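Local coordinates for protein beta-mannosidase (Trichoderma harzianum, PDB 4CVU) that probably hydrolyses terminal beta-linked mannose residues from the non-reducing ends of mannosides, as a fungal glycoside hydrolase family 2 enzyme, at residues 174-179 against 500-505; 193-198 against 450-455. All blocks are in the same frame, centred on the assembly; numbering follows the deposited sequence.

Contact 1 of 2, residues 174-179 against 500-505; sequences HWPASV and GADPAT. With NA (sodium ion), chain B; NA (sodium ion), chain C; NAG (2-acetamido-2-deoxy-beta-D-glucopyranose), chain J.
Ala501, in the last turn of helix 490-501, sets its methyl group between Pro176 and Ser178 of the facing loop. Its CB lies 3.8 Å from Pro176 CB and 3.4 Å from Ser178 OG, an apolar touch on one side and a methyl against a hydroxyl on the other. With OG between its own backbone N and carbonyl carbon (chi1 64°), Ser178 presents the hydroxyl to this methyl. At Asp502 the chain leaves the helix, and its CB meets Pro176 CG at 3.8 Å, the two side chains crossing at about a right angle. With CG anti to the backbone N (chi1 -166°), the carboxylate leads away from the proline to a sodium ion, which OD1 and OD2 of Asp502 grip equally, each at 2.6 Å. Ala504 O binds a second sodium ion at 2.5 Å. Thr505 OG1 is the third protein ligand atom of the first ion, and Thr505 N makes a weak hydrogen bond back to Asp502 OD1. On the far side of the 174-179 loop, His174 NE2 approaches O5 of an N-acetylglucosamine at 3.6 Å and is hydrogen-bonded to Asn167 O. An alanine in place of His174 would probably leave Asn167 O without this donor and open a gap beside the sugar. No hydrogen bond joins the segments; this surface contact rests on van der Waals touches, while sodium holds the turn after the helix.

Contact 2 of 2, residues 193-198 against 450-455; sequences KEQNDF and SDTLYP
Gln195, in the short 3-10 turn 195-197, faces the irregular 450-455 loop, its CA 7.3 Å from that of Ser450. Tyr454 spans the gap: its OH donates a hydrogen bond of 2.6 Å to Gln195 OE1. The two side chains come from opposite directions, and the amide oxygen lies at the edge of the phenol ring, near its plane. Amide and ring are turned 43° against each other; the hydroxyl stands above the carbonyl plane, 39° out of it, rather than on a lone pair. The amide is held from its other end too, since Gln195 NE2 gives a nearly straight bond of 2.9 Å to Lys193 O and also bonds Arg188 O. The glutamine chain is bent at chi2 (-82°), and the rotation of the amide about its last bond turns NE2 to Lys193 O and OE1 to Tyr454. Tyr454 OH in turn accepts the N-H of Ser450 at 3.0 Å, so this buried hydroxyl both gives and receives. Lys193 NZ forms a salt bridge of 2.6 Å with Asp197 OD2, which receives it on its anti lone pair, and another with Asp113. Phe449 meets the Tyr454 ring edge-to-face. The arrangement is a buried polar junction between the jelly-roll-like N-terminal domain and a beta-alpha loop of the catalytic barrel, between strand 442-446 and helix 458-475, consistent with the family 2 layout.

From the N terminus, the chain passes through the galactose-binding-like domain and, after helix 159-168, enters a long loop carrying 174-179 and then 193-198. It runs on through the immunoglobulin-like sheet, from strand 227-237 to strand 340-346, into the barrel, where 450-455 closes contact 2 and, at the end of helix 490-501, segment 500-505 closes contact 1. The smaller loop therefore lies wholly within the larger one. The contact centres are 17 Å apart, contact 1 at the surface and contact 2 deeper. Val179 O probably bonds Thr452 OG1, and the Trp175 ring packs on the backbone at Tyr454 and Pro455, so both contacts fasten the same N-terminal-domain loop to neighbouring parts of the barrel.

Contact 1 of 2, residues 174-179 against 500-505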
ATOM      1  N   HIS A 174      -2.855   1.713 -44.115  1.00 47.19           N
ATOM      2  CA  HIS A 174      -3.782   2.052 -43.056  1.00 47.87           C
ATOM      3  C   HIS A 174      -5.008   1.171 -43.159  1.00 48.49           C
ATOM      4  O   HIS A 174      -5.344   0.691 -44.242  1.00 47.69           O
ATOM      5  CB  HIS A 174      -4.157   3.534 -43.126  1.00 48.55           C
ATOM      6  CG  HIS A 174      -2.989   4.434 -42.897  1.00 50.05           C
ATOM      7  ND1 HIS A 174      -2.218   4.929 -43.925  1.00 50.48           N
ATOM      8  CD2 HIS A 174      -2.411   4.861 -41.749  1.00 50.23           C
ATOM      9  CE1 HIS A 174      -1.242   5.664 -43.423  1.00 52.13           C
ATOM     10  NE2 HIS A 174      -1.324   5.624 -42.104  1.00 52.28           N
ATOM     11  N   TRP A 175      -5.654   0.962 -42.015  1.00 46.22           N
ATOM     12  CA  TRP A 175      -6.784   0.071 -41.918  1.00 46.16           C
ATOM     13  C   TRP A 175      -7.923   0.844 -41.269  1.00 46.65           C
ATOM     14  O   TRP A 175      -7.682   1.881 -40.608  1.00 46.01           O
ATOM     15  CB  TRP A 175      -6.429  -1.133 -41.017  1.00 44.97           C
ATOM     16  CG  TRP A 175      -5.426  -2.070 -41.565  1.00 43.68           C
ATOM     17  CD1 TRP A 175      -5.680  -3.252 -42.198  1.00 44.50           C
ATOM     18  CD2 TRP A 175      -4.004  -1.941 -41.512  1.00 43.52           C
ATOM     19  NE1 TRP A 175      -4.507  -3.860 -42.551  1.00 44.85           N
ATOM     20  CE2 TRP A 175      -3.460  -3.083 -42.137  1.00 43.60           C
ATOM     21  CE3 TRP A 175      -3.131  -0.970 -41.005  1.00 42.83           C
ATOM     22  CZ2 TRP A 175      -2.089  -3.277 -42.274  1.00 43.22           C
ATOM     23  CZ3 TRP A 175      -1.762  -1.161 -41.146  1.00 42.43           C
ATOM     24  CH2 TRP A 175      -1.253  -2.307 -41.774  1.00 42.86           C
ATOM     25  N   PRO A 176      -9.153   0.333 -41.417  1.00 46.17           N
ATOM     26  CA  PRO A 176     -10.294   0.911 -40.705  1.00 48.18           C
ATOM     27  C   PRO A 176     -10.071   0.913 -39.199  1.00 47.01           C
ATOM     28  O   PRO A 176      -9.369   0.050 -38.676  1.00 46.07           O
ATOM     29  CB  PRO A 176     -11.467  -0.004 -41.078  1.00 46.30           C
ATOM     30  CG  PRO A 176     -11.037  -0.663 -42.331  1.00 46.61           C
ATOM     31  CD  PRO A 176      -9.553  -0.775 -42.288  1.00 45.33           C
ATOM     32  N   ALA A 177     -10.666   1.897 -38.534  1.00 47.24           N
ATOM     33  CA  ALA A 177     -10.510   2.099 -37.116  1.00 47.42           C
ATOM     34  C   ALA A 177     -10.891   0.846 -36.308  1.00 47.04           C
ATOM     35  O   ALA A 177     -10.215   0.503 -35.355  1.00 46.33           O
ATOM     36  CB  ALA A 177     -11.358   3.296 -36.683  1.00 50.40           C
ATOM     37  N   SER A 178     -11.948   0.150 -36.722  1.00 47.50           N
ATOM     38  CA  SER A 178     -12.400  -1.038 -36.015  1.00 47.35           C
ATOM     39  C   SER A 178     -11.381  -2.192 -36.072  1.00 46.34           C
ATOM     40  O   SER A 178     -11.343  -3.030 -35.176  1.00 44.64           O
ATOM     41  CB  SER A 178     -13.785  -1.490 -36.520  1.00 48.29           C
ATOM     42  OG  SER A 178     -13.744  -1.895 -37.867  1.00 49.40           O
ATOM     43  N   VAL A 179     -10.554  -2.207 -37.118  1.00 44.52           N
ATOM     44  CA  VAL A 179      -9.538  -3.236 -37.314  1.00 43.44           C
ATOM     45  C   VAL A 179      -8.290  -2.974 -36.442  1.00 42.78           C
ATOM     46  O   VAL A 179      -7.684  -3.920 -35.955  1.00 43.36           O
ATOM     47  CB  VAL A 179      -9.159  -3.363 -38.801  1.00 44.86           C
ATOM     48  CG1 VAL A 179      -7.994  -4.313 -39.010  1.00 44.52           C
ATOM     49  CG2 VAL A 179     -10.356  -3.854 -39.630  1.00 45.51           C
ATOM     50  N   GLY A 500     -16.740  -6.364 -42.981  1.00 50.99           N
ATOM     51  CA  GLY A 500     -17.766  -5.427 -42.634  1.00 53.19           C
ATOM     52  C   GLY A 500     -17.340  -3.971 -42.720  1.00 52.17           C
ATOM     53  O   GLY A 500     -18.074  -3.135 -43.148  1.00 54.30           O
ATOM     54  N   ALA A 501     -16.155  -3.665 -42.259  1.00 50.70           N
ATOM     55  CA  ALA A 501     -15.740  -2.284 -42.101  1.00 51.02           C
ATOM     56  C   ALA A 501     -15.340  -1.654 -43.429  1.00 54.36           C
ATOM     57  O   ALA A 501     -15.542  -0.468 -43.618  1.00 54.86           O
ATOM     58  CB  ALA A 501     -14.587  -2.188 -41.124  1.00 50.97           C
ATOM     59  N   ASP A 502     -14.762  -2.435 -44.337  1.00 52.81           N
ATOM     60  CA  ASP A 502     -14.342  -1.916 -45.658  1.00 54.61           C
ATOM     61  C   ASP A 502     -14.445  -2.995 -46.722  1.00 51.69           C
ATOM     62  O   ASP A 502     -13.440  -3.579 -47.092  1.00 51.65           O
ATOM     63  CB  ASP A 502     -12.902  -1.390 -45.576  1.00 56.44           C
ATOM     64  CG  ASP A 502     -12.498  -0.539 -46.792  1.00 59.85           C
ATOM     65  OD1 ASP A 502     -13.096  -0.658 -47.884  1.00 59.03           O
ATOM     66  OD2 ASP A 502     -11.550   0.246 -46.644  1.00 60.92           O
ATOM     67  N   PRO A 503     -15.675  -3.283 -47.189  1.00 53.15           N
ATOM     68  CA  PRO A 503     -15.942  -4.369 -48.128  1.00 54.05           C
ATOM     69  C   PRO A 503     -15.101  -4.299 -49.405  1.00 57.91           C
ATOM     70  O   PRO A 503     -14.669  -5.332 -49.919  1.00 54.83           O
ATOM     71  CB  PRO A 503     -17.423  -4.190 -48.479  1.00 55.78           C
ATOM     72  CG  PRO A 503     -18.012  -3.382 -47.389  1.00 53.75           C
ATOM     73  CD  PRO A 503     -16.906  -2.629 -46.715  1.00 52.68           C
ATOM     74  N   ALA A 504     -14.866  -3.092 -49.911  1.00 58.69           N
ATOM     75  CA  ALA A 504     -14.172  -2.939 -51.197  1.00 58.87           C
ATOM     76  C   ALA A 504     -12.706  -3.369 -51.119  1.00 58.34           C
ATOM     77  O   ALA A 504     -12.190  -3.958 -52.057  1.00 59.10           O
ATOM     78  CB  ALA A 504     -14.274  -1.504 -51.692  1.00 59.79           C
ATOM     79  N   THR A 505     -12.052  -3.080 -49.994  1.00 56.23           N
ATOM     80  CA  THR A 505     -10.645  -3.408 -49.801  1.00 55.03           C
ATOM     81  C   THR A 505     -10.419  -4.821 -49.179  1.00 53.54           C
ATOM     82  O   THR A 505      -9.311  -5.322 -49.122  1.00 52.19           O
ATOM     83  CB  THR A 505      -9.996  -2.343 -48.907  1.00 57.77           C
ATOM     84  OG1 THR A 505     -10.317  -1.026 -49.412  1.00 63.20           O
ATOM     85  CG2 THR A 505      -8.479  -2.480 -48.874  1.00 61.44           C
TER
HETATM   86 NA    NA B1028     -11.276   0.737 -49.146  1.00 40.73          NA
HETATM   87 NA    NA C1029     -10.987  -3.754 -54.225  1.00 33.21          NA
HETATM   88  C1  NAG J1005      -2.323   7.030 -38.271  1.00 56.15           C
HETATM   89  C2  NAG J1005      -3.154   7.817 -37.275  1.00 60.74           C
HETATM   90  C3  NAG J1005      -4.388   8.477 -37.864  1.00 61.10           C
HETATM   91  C4  NAG J1005      -4.096   9.215 -39.174  1.00 63.00           C
HETATM   92  C5  NAG J1005      -3.191   8.391 -40.086  1.00 63.29           C
HETATM   93  C6  NAG J1005      -2.770   9.203 -41.321  1.00 61.73           C
HETATM   94  C7  NAG J1005      -3.112   7.116 -34.961  1.00 61.06           C
HETATM   95  C8  NAG J1005      -3.675   6.148 -33.965  1.00 61.62           C
HETATM   96  N2  NAG J1005      -3.581   6.955 -36.197  1.00 60.02           N
HETATM   97  O3  NAG J1005      -4.852   9.383 -36.884  1.00 60.45           O
HETATM   98  O4  NAG J1005      -5.329   9.406 -39.836  1.00 68.47           O
HETATM   99  O5  NAG J1005      -2.049   7.896 -39.378  1.00 59.48           O
HETATM  100  O6  NAG J1005      -1.363   9.365 -41.394  1.00 60.31           O
HETATM  101  O7  NAG J1005      -2.269   7.968 -34.615  1.00 58.01           O
HETATM  102  O   HOH W   1      -9.476  -5.222 -52.858  1.00 48.22           O

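Contact 2 of 2, residues 193-198 against 450-455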
ATOM      1  N   LYS A 193       6.961  -6.597 -31.484  1.00 36.78           N
ATOM      2  CA  LYS A 193       7.103  -6.511 -30.027  1.00 36.91           C
ATOM      3  C   LYS A 193       5.843  -7.161 -29.486  1.00 34.43           C
ATOM      4  O   LYS A 193       4.754  -7.169 -30.129  1.00 34.38           O
ATOM      5  CB  LYS A 193       7.246  -5.036 -29.549  1.00 37.21           C
ATOM      6  CG  LYS A 193       7.389  -4.819 -28.026  1.00 37.92           C
ATOM      7  CD  LYS A 193       7.898  -3.418 -27.686  1.00 39.26           C
ATOM      8  CE  LYS A 193       7.899  -3.072 -26.179  1.00 38.35           C
ATOM      9  NZ  LYS A 193       8.151  -4.246 -25.304  1.00 39.18           N
ATOM     10  N   GLU A 194       5.993  -7.733 -28.311  1.00 34.83           N
ATOM     11  CA  GLU A 194       4.941  -8.469 -27.615  1.00 32.22           C
ATOM     12  C   GLU A 194       3.764  -7.539 -27.556  1.00 31.71           C
ATOM     13  O   GLU A 194       3.813  -6.461 -27.037  1.00 30.57           O
ATOM     14  CB  GLU A 194       5.468  -8.889 -26.222  1.00 32.46           C
ATOM     15  CG  GLU A 194       4.453  -9.402 -25.229  1.00 32.14           C
ATOM     16  CD  GLU A 194       5.055  -9.969 -23.933  1.00 32.98           C
ATOM     17  OE1 GLU A 194       5.481  -9.175 -23.124  1.00 33.78           O
ATOM     18  OE2 GLU A 194       5.079 -11.162 -23.716  1.00 30.97           O
ATOM     19  N   GLN A 195       2.667  -7.959 -28.171  1.00 31.54           N
ATOM     20  CA  GLN A 195       1.577  -7.087 -28.352  1.00 30.52           C
ATOM     21  C   GLN A 195       0.898  -6.616 -27.078  1.00 30.44           C
ATOM     22  O   GLN A 195       0.443  -5.508 -27.047  1.00 30.71           O
ATOM     23  CB  GLN A 195       0.579  -7.679 -29.360  1.00 30.99           C
ATOM     24  CG  GLN A 195       1.195  -7.987 -30.691  1.00 31.33           C
ATOM     25  CD  GLN A 195       1.321  -6.819 -31.649  1.00 34.76           C
ATOM     26  OE1 GLN A 195       0.417  -6.526 -32.443  1.00 34.01           O
ATOM     27  NE2 GLN A 195       2.487  -6.167 -31.637  1.00 33.13           N
ATOM     28  N   ASN A 196       0.820  -7.444 -26.049  1.00 29.75           N
ATOM     29  CA  ASN A 196       0.210  -7.078 -24.831  1.00 30.44           C
ATOM     30  C   ASN A 196       0.955  -6.015 -24.055  1.00 31.33           C
ATOM     31  O   ASN A 196       0.420  -5.462 -23.158  1.00 29.95           O
ATOM     32  CB  ASN A 196      -0.152  -8.245 -23.952  1.00 31.42           C
ATOM     33  CG  ASN A 196       1.027  -8.962 -23.422  1.00 33.27           C
ATOM     34  OD1 ASN A 196       1.594  -9.806 -24.056  1.00 33.36           O
ATOM     35  ND2 ASN A 196       1.434  -8.565 -22.226  1.00 32.15           N
ATOM     36  N   ASP A 197       2.153  -5.703 -24.486  1.00 33.05           N
ATOM     37  CA  ASP A 197       2.962  -4.645 -23.868  1.00 33.94           C
ATOM     38  C   ASP A 197       2.358  -3.246 -24.034  1.00 35.59           C
ATOM     39  O   ASP A 197       2.730  -2.330 -23.333  1.00 36.70           O
ATOM     40  CB  ASP A 197       4.339  -4.677 -24.481  1.00 34.93           C
ATOM     41  CG  ASP A 197       5.151  -5.827 -24.058  1.00 35.40           C
ATOM     42  OD1 ASP A 197       4.647  -6.715 -23.358  1.00 34.85           O
ATOM     43  OD2 ASP A 197       6.342  -5.833 -24.402  1.00 36.15           O
ATOM     44  N   PHE A 198       1.431  -3.105 -24.983  1.00 35.71           N
ATOM     45  CA  PHE A 198       0.681  -1.886 -25.187  1.00 37.10           C
ATOM     46  C   PHE A 198      -0.721  -1.924 -24.569  1.00 38.59           C
ATOM     47  O   PHE A 198      -1.585  -1.085 -24.918  1.00 36.95           O
ATOM     48  CB  PHE A 198       0.586  -1.579 -26.683  1.00 37.83           C
ATOM     49  CG  PHE A 198       1.917  -1.629 -27.375  1.00 39.50           C
ATOM     50  CD1 PHE A 198       2.825  -0.596 -27.222  1.00 39.02           C
ATOM     51  CD2 PHE A 198       2.296  -2.755 -28.093  1.00 39.01           C
ATOM     52  CE1 PHE A 198       4.064  -0.670 -27.825  1.00 40.35           C
ATOM     53  CE2 PHE A 198       3.541  -2.847 -28.672  1.00 40.81           C
ATOM     54  CZ  PHE A 198       4.425  -1.784 -28.544  1.00 40.22           C
ATOM     55  N   SER A 450      -1.906 -10.970 -33.235  1.00 37.85           N
ATOM     56  CA  SER A 450      -3.053 -11.067 -32.337  1.00 38.10           C
ATOM     57  C   SER A 450      -4.095  -9.922 -32.371  1.00 38.80           C
ATOM     58  O   SER A 450      -3.781  -8.772 -32.086  1.00 38.52           O
ATOM     59  CB  SER A 450      -2.506 -11.291 -30.907  1.00 37.21           C
ATOM     60  OG  SER A 450      -3.546 -11.466 -29.965  1.00 36.44           O
ATOM     61  N   ASP A 451      -5.322 -10.268 -32.764  1.00 39.72           N
ATOM     62  CA  ASP A 451      -6.475  -9.414 -32.620  1.00 41.58           C
ATOM     63  C   ASP A 451      -6.346  -8.073 -33.367  1.00 41.92           C
ATOM     64  O   ASP A 451      -6.841  -7.038 -32.928  1.00 40.14           O
ATOM     65  CB  ASP A 451      -6.734  -9.175 -31.130  1.00 45.12           C
ATOM     66  CG  ASP A 451      -8.140  -8.674 -30.854  1.00 53.84           C
ATOM     67  OD1 ASP A 451      -9.057  -8.890 -31.694  1.00 55.99           O
ATOM     68  OD2 ASP A 451      -8.329  -8.038 -29.783  1.00 57.64           O
ATOM     69  N   THR A 452      -5.663  -8.118 -34.492  1.00 40.51           N
ATOM     70  CA  THR A 452      -5.632  -7.014 -35.429  1.00 40.65           C
ATOM     71  C   THR A 452      -5.062  -7.576 -36.715  1.00 40.71           C
ATOM     72  O   THR A 452      -4.616  -8.735 -36.754  1.00 39.63           O
ATOM     73  CB  THR A 452      -4.784  -5.838 -34.909  1.00 39.37           C
ATOM     74  OG1 THR A 452      -5.027  -4.659 -35.707  1.00 40.99           O
ATOM     75  CG2 THR A 452      -3.310  -6.201 -34.873  1.00 38.25           C
ATOM     76  N   LEU A 453      -5.111  -6.763 -37.772  1.00 41.90           N
ATOM     77  CA  LEU A 453      -4.526  -7.133 -39.058  1.00 42.62           C
ATOM     78  C   LEU A 453      -3.197  -6.435 -39.177  1.00 42.75           C
ATOM     79  O   LEU A 453      -2.990  -5.425 -38.533  1.00 42.60           O
ATOM     80  CB  LEU A 453      -5.464  -6.786 -40.221  1.00 43.22           C
ATOM     81  CG  LEU A 453      -6.795  -7.554 -40.233  1.00 43.41           C
ATOM     82  CD1 LEU A 453      -7.599  -7.235 -41.488  1.00 45.66           C
ATOM     83  CD2 LEU A 453      -6.610  -9.059 -40.126  1.00 44.67           C
ATOM     84  N   TYR A 454      -2.303  -6.992 -39.999  1.00 41.93           N
ATOM     85  CA  TYR A 454      -0.907  -6.603 -39.992  1.00 42.95           C
ATOM     86  C   TYR A 454      -0.406  -6.173 -41.381  1.00 43.48           C
ATOM     87  O   TYR A 454      -1.037  -6.502 -42.416  1.00 41.04           O
ATOM     88  CB  TYR A 454      -0.052  -7.766 -39.460  1.00 42.24           C
ATOM     89  CG  TYR A 454      -0.208  -7.959 -37.971  1.00 40.23           C
ATOM     90  CD1 TYR A 454      -1.237  -8.719 -37.458  1.00 38.74           C
ATOM     91  CD2 TYR A 454       0.656  -7.334 -37.091  1.00 39.88           C
ATOM     92  CE1 TYR A 454      -1.401  -8.864 -36.103  1.00 38.73           C
ATOM     93  CE2 TYR A 454       0.513  -7.463 -35.730  1.00 39.10           C
ATOM     94  CZ  TYR A 454      -0.503  -8.245 -35.229  1.00 39.29           C
ATOM     95  OH  TYR A 454      -0.687  -8.336 -33.860  1.00 36.70           O
ATOM     96  N   PRO A 455       0.722  -5.444 -41.398  1.00 44.00           N
ATOM     97  CA  PRO A 455       1.374  -5.088 -42.678  1.00 46.07           C
ATOM     98  C   PRO A 455       1.873  -6.313 -43.429  1.00 46.35           C
ATOM     99  O   PRO A 455       2.077  -7.378 -42.840  1.00 44.03           O
ATOM    100  CB  PRO A 455       2.565  -4.219 -42.246  1.00 44.29           C
ATOM    101  CG  PRO A 455       2.256  -3.776 -40.869  1.00 44.85           C
ATOM    102  CD  PRO A 455       1.477  -4.898 -40.256  1.00 43.87           C
TER